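Local structure of attachment protein G3P (Enterobacteria phage Ike, 4EO0) at residues Ala39-Ala44 and Cys80-Ser85; Leu61-Thr66 and Ser70-Val75. The protein probably attaches the tip of the filamentous phage IKe to the bacterial N-pilus at the start of infection, through the pilus-binding domain described here. All coordinates share one frame; numbering follows the deposited sequence. Where two conformers were deposited one is given.

Contact 1: Ala39-Ala44 and Cys80-Ser85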
loop_
_atom_site.group_PDB
_atom_site.type_symbol
_atom_site.label_atom_id
_atom_site.label_comp_id
_atom_site.label_asym_id
_atom_site.label_seq_id
_atom_site.Cartn_x
_atom_site.Cartn_y
_atom_site.Cartn_z
ATOM N N ALA A 39 -2.404 6.361 11.596
ATOM C CA ALA A 39 -3.164 5.105 11.537
ATOM C C ALA A 39 -3.726 4.888 10.141
ATOM O O ALA A 39 -3.735 3.755 9.659
ATOM C CB ALA A 39 -4.281 5.105 12.560
ATOM N N ASP A 40 -4.138 5.983 9.464
ATOM C CA ASP A 40 -4.572 5.898 8.068
ATOM C C ASP A 40 -3.454 5.412 7.149
ATOM O O ASP A 40 -3.755 4.690 6.200
ATOM C CB ASP A 40 -5.055 7.257 7.534
ATOM C CG ASP A 40 -6.311 7.794 8.169
ATOM O OD1 ASP A 40 -7.111 6.981 8.679
ATOM O OD2 ASP A 40 -6.545 9.009 8.060
ATOM N N LEU A 41 -2.185 5.794 7.417
ATOM C CA LEU A 41 -1.039 5.390 6.576
ATOM C C LEU A 41 -0.781 3.891 6.723
ATOM O O LEU A 41 -0.541 3.199 5.721
ATOM C CB LEU A 41 0.246 6.195 6.896
ATOM C CG LEU A 41 0.481 7.513 6.128
ATOM C CD1 LEU A 41 -0.433 8.604 6.593
ATOM C CD2 LEU A 41 1.896 8.038 6.341
ATOM N N THR A 42 -0.865 3.391 7.975
ATOM C CA THR A 42 -0.673 1.985 8.298
ATOM C C THR A 42 -1.727 1.159 7.579
ATOM O O THR A 42 -1.380 0.150 6.994
ATOM C CB THR A 42 -0.627 1.773 9.824
ATOM O OG1 THR A 42 0.593 2.313 10.304
ATOM C CG2 THR A 42 -0.708 0.291 10.224
ATOM N N THR A 43 -3.008 1.605 7.605
ATOM C CA THR A 43 -4.105 0.919 6.913
ATOM C C THR A 43 -3.840 0.900 5.434
ATOM O O THR A 43 -4.021 -0.151 4.811
ATOM C CB THR A 43 -5.439 1.569 7.287
ATOM O OG1 THR A 43 -5.601 1.402 8.690
ATOM C CG2 THR A 43 -6.650 0.935 6.555
ATOM N N ALA A 44 -3.431 2.052 4.858
ATOM C CA ALA A 44 -3.125 2.158 3.431
ATOM C C ALA A 44 -1.985 1.196 3.052
ATOM O O ALA A 44 -2.077 0.551 2.014
ATOM C CB ALA A 44 -2.751 3.591 3.091
ATOM N N CYS A 80 6.132 0.353 3.894
ATOM C CA CYS A 80 5.828 1.057 2.659
ATOM C C CYS A 80 6.675 2.284 2.545
ATOM O O CYS A 80 7.275 2.714 3.533
ATOM C CB CYS A 80 4.350 1.439 2.614
ATOM S SG CYS A 80 3.247 0.044 2.335
ATOM N N VAL A 81 6.674 2.869 1.334
ATOM C CA VAL A 81 7.214 4.192 1.006
ATOM C C VAL A 81 5.960 5.015 0.678
ATOM O O VAL A 81 5.096 4.561 -0.091
ATOM C CB VAL A 81 8.235 4.210 -0.142
ATOM C CG1 VAL A 81 8.620 5.654 -0.519
ATOM C CG2 VAL A 81 9.462 3.399 0.235
ATOM N N TYR A 82 5.863 6.197 1.278
ATOM C CA TYR A 82 4.719 7.096 1.127
ATOM C C TYR A 82 5.081 8.351 0.388
ATOM O O TYR A 82 6.240 8.765 0.408
ATOM C CB TYR A 82 4.149 7.485 2.509
ATOM C CG TYR A 82 3.829 6.305 3.392
ATOM C CD1 TYR A 82 4.820 5.685 4.148
ATOM C CD2 TYR A 82 2.542 5.772 3.435
ATOM C CE1 TYR A 82 4.535 4.568 4.937
ATOM C CE2 TYR A 82 2.245 4.659 4.224
ATOM C CZ TYR A 82 3.251 4.048 4.956
ATOM O OH TYR A 82 2.975 2.970 5.756
ATOM N N ASN A 83 4.089 8.993 -0.240
ATOM C CA ASN A 83 4.313 10.281 -0.927
ATOM C C ASN A 83 3.821 11.479 -0.094
ATOM O O ASN A 83 3.581 12.558 -0.633
ATOM C CB ASN A 83 3.690 10.272 -2.330
ATOM C CG ASN A 83 2.177 10.318 -2.347
ATOM O OD1 ASN A 83 1.511 10.109 -1.342
ATOM N ND2 ASN A 83 1.599 10.600 -3.491
ATOM N N GLY A 84 3.634 11.269 1.198
ATOM C CA GLY A 84 3.165 12.332 2.083
ATOM C C GLY A 84 3.217 11.892 3.513
ATOM O O GLY A 84 3.363 10.706 3.814
ATOM N N SER A 85 3.096 12.864 4.378
ATOM C CA SER A 85 3.125 12.702 5.825
ATOM C C SER A 85 1.738 12.951 6.363
ATOM O O SER A 85 1.011 13.766 5.777
ATOM C CB SER A 85 4.071 13.730 6.444
ATOM O OG SER A 85 5.410 13.369 6.177
#
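The ring of Tyr82 offers one of its faces to Leu41, and the methyl CD2 of the leucine rests on it, 4.0 Å from the ring centroid and 19° off the normal, a CH-pi contact displaced toward the rim on the CG-CD2 side. This is helix-on-sheet packing in the pilus-binding domain: Leu41 belongs to the first turns of the long helix 38-66, Tyr82 to the short strand 81-82 of the antiparallel sheet. The rest of the leucine runs along the same side of the ring, CG at 3.8 Å from Tyr82 CD2 and CB at 3.7 Å from Tyr82 CE2. With its CG anti to its own carbonyl carbon (chi1 -53°), Tyr82 reaches across to the helix, where CE2 comes within 3.5 Å of the carbonyl oxygen of Leu41. Both partners also touch strand 94-106, Leu41 on Ile95 and Tyr82 on Ala97. Close by, a disulfide ties Cys80, the first residue of 80-85, to Cys45, the residue that follows Ala44 in the helix, a covalent clasp beside the apolar contact. Past the tyrosine, the chain turns through Asn83, whose OD1 accepts a hydrogen bond from Arg96 N, and at Gly84 it meets the leucine again: the carbonyl oxygen of Gly84 lies 4.0 Å from Leu41 CD2.

Contact 2: Leu61-Thr66 and Ser70-Val75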
loop_
_atom_site.group_PDB
_atom_site.type_symbol
_atom_site.label_atom_id
_atom_site.label_comp_id
_atom_site.label_asym_id
_atom_site.label_seq_id
_atom_site.Cartn_x
_atom_site.Cartn_y
_atom_site.Cartn_z
ATOM N N LEU A 61 -1.620 -18.892 -10.666
ATOM C CA LEU A 61 -2.419 -19.810 -11.491
ATOM C C LEU A 61 -1.686 -20.082 -12.815
ATOM O O LEU A 61 -1.703 -21.214 -13.289
ATOM C CB LEU A 61 -3.831 -19.264 -11.777
ATOM C CG LEU A 61 -4.699 -18.845 -10.575
ATOM C CD1 LEU A 61 -6.059 -18.313 -11.058
ATOM C CD2 LEU A 61 -4.921 -20.006 -9.603
ATOM N N THR A 62 -1.012 -19.053 -13.396
ATOM C CA THR A 62 -0.229 -19.226 -14.623
ATOM C C THR A 62 1.146 -19.808 -14.317
ATOM O O THR A 62 1.619 -20.639 -15.064
ATOM C CB THR A 62 -0.084 -17.878 -15.382
ATOM O OG1 THR A 62 -1.372 -17.427 -15.769
ATOM C CG2 THR A 62 0.783 -17.983 -16.629
ATOM N N LEU A 63 1.809 -19.339 -13.250
ATOM C CA LEU A 63 3.155 -19.812 -12.903
ATOM C C LEU A 63 3.240 -21.320 -12.752
ATOM O O LEU A 63 4.236 -21.898 -13.160
ATOM C CB LEU A 63 3.684 -19.140 -11.620
ATOM C CG LEU A 63 3.813 -17.612 -11.582
ATOM C CD1 LEU A 63 4.250 -17.123 -10.193
ATOM C CD2 LEU A 63 4.804 -17.102 -12.633
ATOM N N SER A 64 2.210 -21.968 -12.159
ATOM C CA SER A 64 2.228 -23.412 -11.975
ATOM C C SER A 64 2.210 -24.142 -13.337
ATOM O O SER A 64 2.634 -25.290 -13.401
ATOM C CB SER A 64 1.058 -23.869 -11.110
ATOM O OG SER A 64 -0.167 -23.518 -11.731
ATOM N N GLY A 65 1.759 -23.462 -14.401
ATOM C CA GLY A 65 1.760 -24.031 -15.742
ATOM C C GLY A 65 3.095 -23.817 -16.425
ATOM O O GLY A 65 3.594 -24.715 -17.109
ATOM N N THR A 66 3.702 -22.636 -16.202
ATOM C CA THR A 66 4.999 -22.260 -16.781
ATOM C C THR A 66 6.129 -23.081 -16.154
ATOM O O THR A 66 7.043 -23.497 -16.861
ATOM C CB THR A 66 5.216 -20.754 -16.580
ATOM O OG1 THR A 66 4.078 -20.072 -17.090
ATOM C CG2 THR A 66 6.472 -20.230 -17.289
ATOM N N SER A 70 8.276 -26.108 -9.838
ATOM C CA SER A 70 8.673 -25.074 -8.897
ATOM C C SER A 70 7.578 -24.785 -7.894
ATOM O O SER A 70 6.415 -25.112 -8.116
ATOM C CB SER A 70 9.003 -23.783 -9.649
ATOM O OG SER A 70 10.112 -23.918 -10.524
ATOM N N GLN A 71 7.971 -24.153 -6.783
ATOM C CA GLN A 71 7.090 -23.606 -5.761
ATOM C C GLN A 71 7.184 -22.092 -5.986
ATOM O O GLN A 71 8.155 -21.627 -6.595
ATOM C CB GLN A 71 7.582 -23.941 -4.345
ATOM C CG GLN A 71 7.378 -25.409 -3.955
ATOM C CD GLN A 71 5.958 -25.738 -3.553
ATOM O OE1 GLN A 71 5.206 -26.376 -4.297
ATOM N NE2 GLN A 71 5.572 -25.348 -2.348
ATOM N N PHE A 72 6.180 -21.330 -5.539
ATOM C CA PHE A 72 6.176 -19.889 -5.751
ATOM C C PHE A 72 5.892 -19.183 -4.466
ATOM O O PHE A 72 5.266 -19.754 -3.560
ATOM C CB PHE A 72 5.111 -19.481 -6.808
ATOM C CG PHE A 72 5.192 -20.318 -8.056
ATOM C CD1 PHE A 72 6.179 -20.082 -9.008
ATOM C CD2 PHE A 72 4.350 -21.407 -8.232
ATOM C CE1 PHE A 72 6.335 -20.941 -10.093
ATOM C CE2 PHE A 72 4.496 -22.247 -9.327
ATOM C CZ PHE A 72 5.469 -21.992 -10.261
ATOM N N ARG A 73 6.386 -17.947 -4.357
ATOM C CA ARG A 73 6.113 -17.129 -3.200
ATOM C C ARG A 73 6.106 -15.683 -3.555
ATOM O O ARG A 73 6.733 -15.263 -4.531
ATOM C CB ARG A 73 7.070 -17.430 -2.032
ATOM C CG ARG A 73 8.455 -16.869 -2.237
ATOM C CD ARG A 73 9.394 -17.254 -1.135
ATOM N NE ARG A 73 10.638 -16.519 -1.297
ATOM C CZ ARG A 73 11.662 -16.566 -0.455
ATOM N NH1 ARG A 73 11.622 -17.364 0.609
ATOM N NH2 ARG A 73 12.752 -15.852 -0.693
ATOM N N LEU A 74 5.457 -14.907 -2.698
ATOM C CA LEU A 74 5.453 -13.461 -2.784
ATOM C C LEU A 74 6.257 -12.937 -1.595
ATOM O O LEU A 74 5.963 -13.266 -0.437
ATOM C CB LEU A 74 4.013 -12.932 -2.759
ATOM C CG LEU A 74 3.866 -11.421 -2.605
ATOM C CD1 LEU A 74 4.309 -10.653 -3.871
ATOM C CD2 LEU A 74 2.458 -11.085 -2.266
ATOM N N VAL A 75 7.285 -12.135 -1.879
ATOM C CA VAL A 75 8.069 -11.523 -0.826
ATOM C C VAL A 75 7.642 -10.065 -0.840
ATOM O O VAL A 75 7.878 -9.374 -1.835
ATOM C CB VAL A 75 9.612 -11.675 -0.995
ATOM C CG1 VAL A 75 10.364 -10.897 0.097
ATOM C CG2 VAL A 75 10.030 -13.137 -0.979
#
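Phe72 and Leu63 bury most of the surface here, with Ser64 adding a smaller share. They pack the last turns of helix 38-66 against strand 72-76; a short loop joins the two, the strand runs back against the direction of the helix as a whole, and it pairs antiparallel with strand 94-106. Leu63 CB sits over the centre of the Phe72 ring, 3.6 Å from the centroid and 14° off the normal, in a close CH-pi contact. The leucine's CG lies anti to its carbonyl carbon (chi1 -59°), and from there its CD1 reaches back toward the root of the ring, 3.7 Å from Phe72 CD1. The phenylalanine thus receives two carbons of one side chain, CB at the middle and CD1 nearer the strand. The carbonyl carbon of Ser70 lies more loosely over the opposite face, toward its rim. Phe56, two turns before Leu63 in the same helix, and Trp67 just beyond the helix also touch Phe72, while Leu63 packs on Ile103 and Ile7. Ser64 takes part mainly through its backbone, with N at 3.7 Å from Phe72 CE2, and its CB stands a little farther off. The far end of the ring presses on the helix backbone itself, Phe72 CZ coming 3.2 Å from the carbonyl oxygen of Leu63.

Helix 38-66 carries one side of both contacts, its beginning in contact 1 and its end in contact 2, with centres 29 Å apart and nearest atoms about 11 Å apart. Along the chain the order is 39-44, 61-66, 70-75, 80-85: the short return of contact 2 falls within the longer excursion bounded by contact 1. Strands 72-76 and 81-82 are consecutive, and both pair with the long strand 94-106, so the helix is pinned at two separated places to one antiparallel sheet. Measured between centres, contact 1 lies about 8 Å and contact 2 about 22 Å from the middle of the chain. The helix thus runs along the sheet of this pilus-binding domain and meets it near both of its ends.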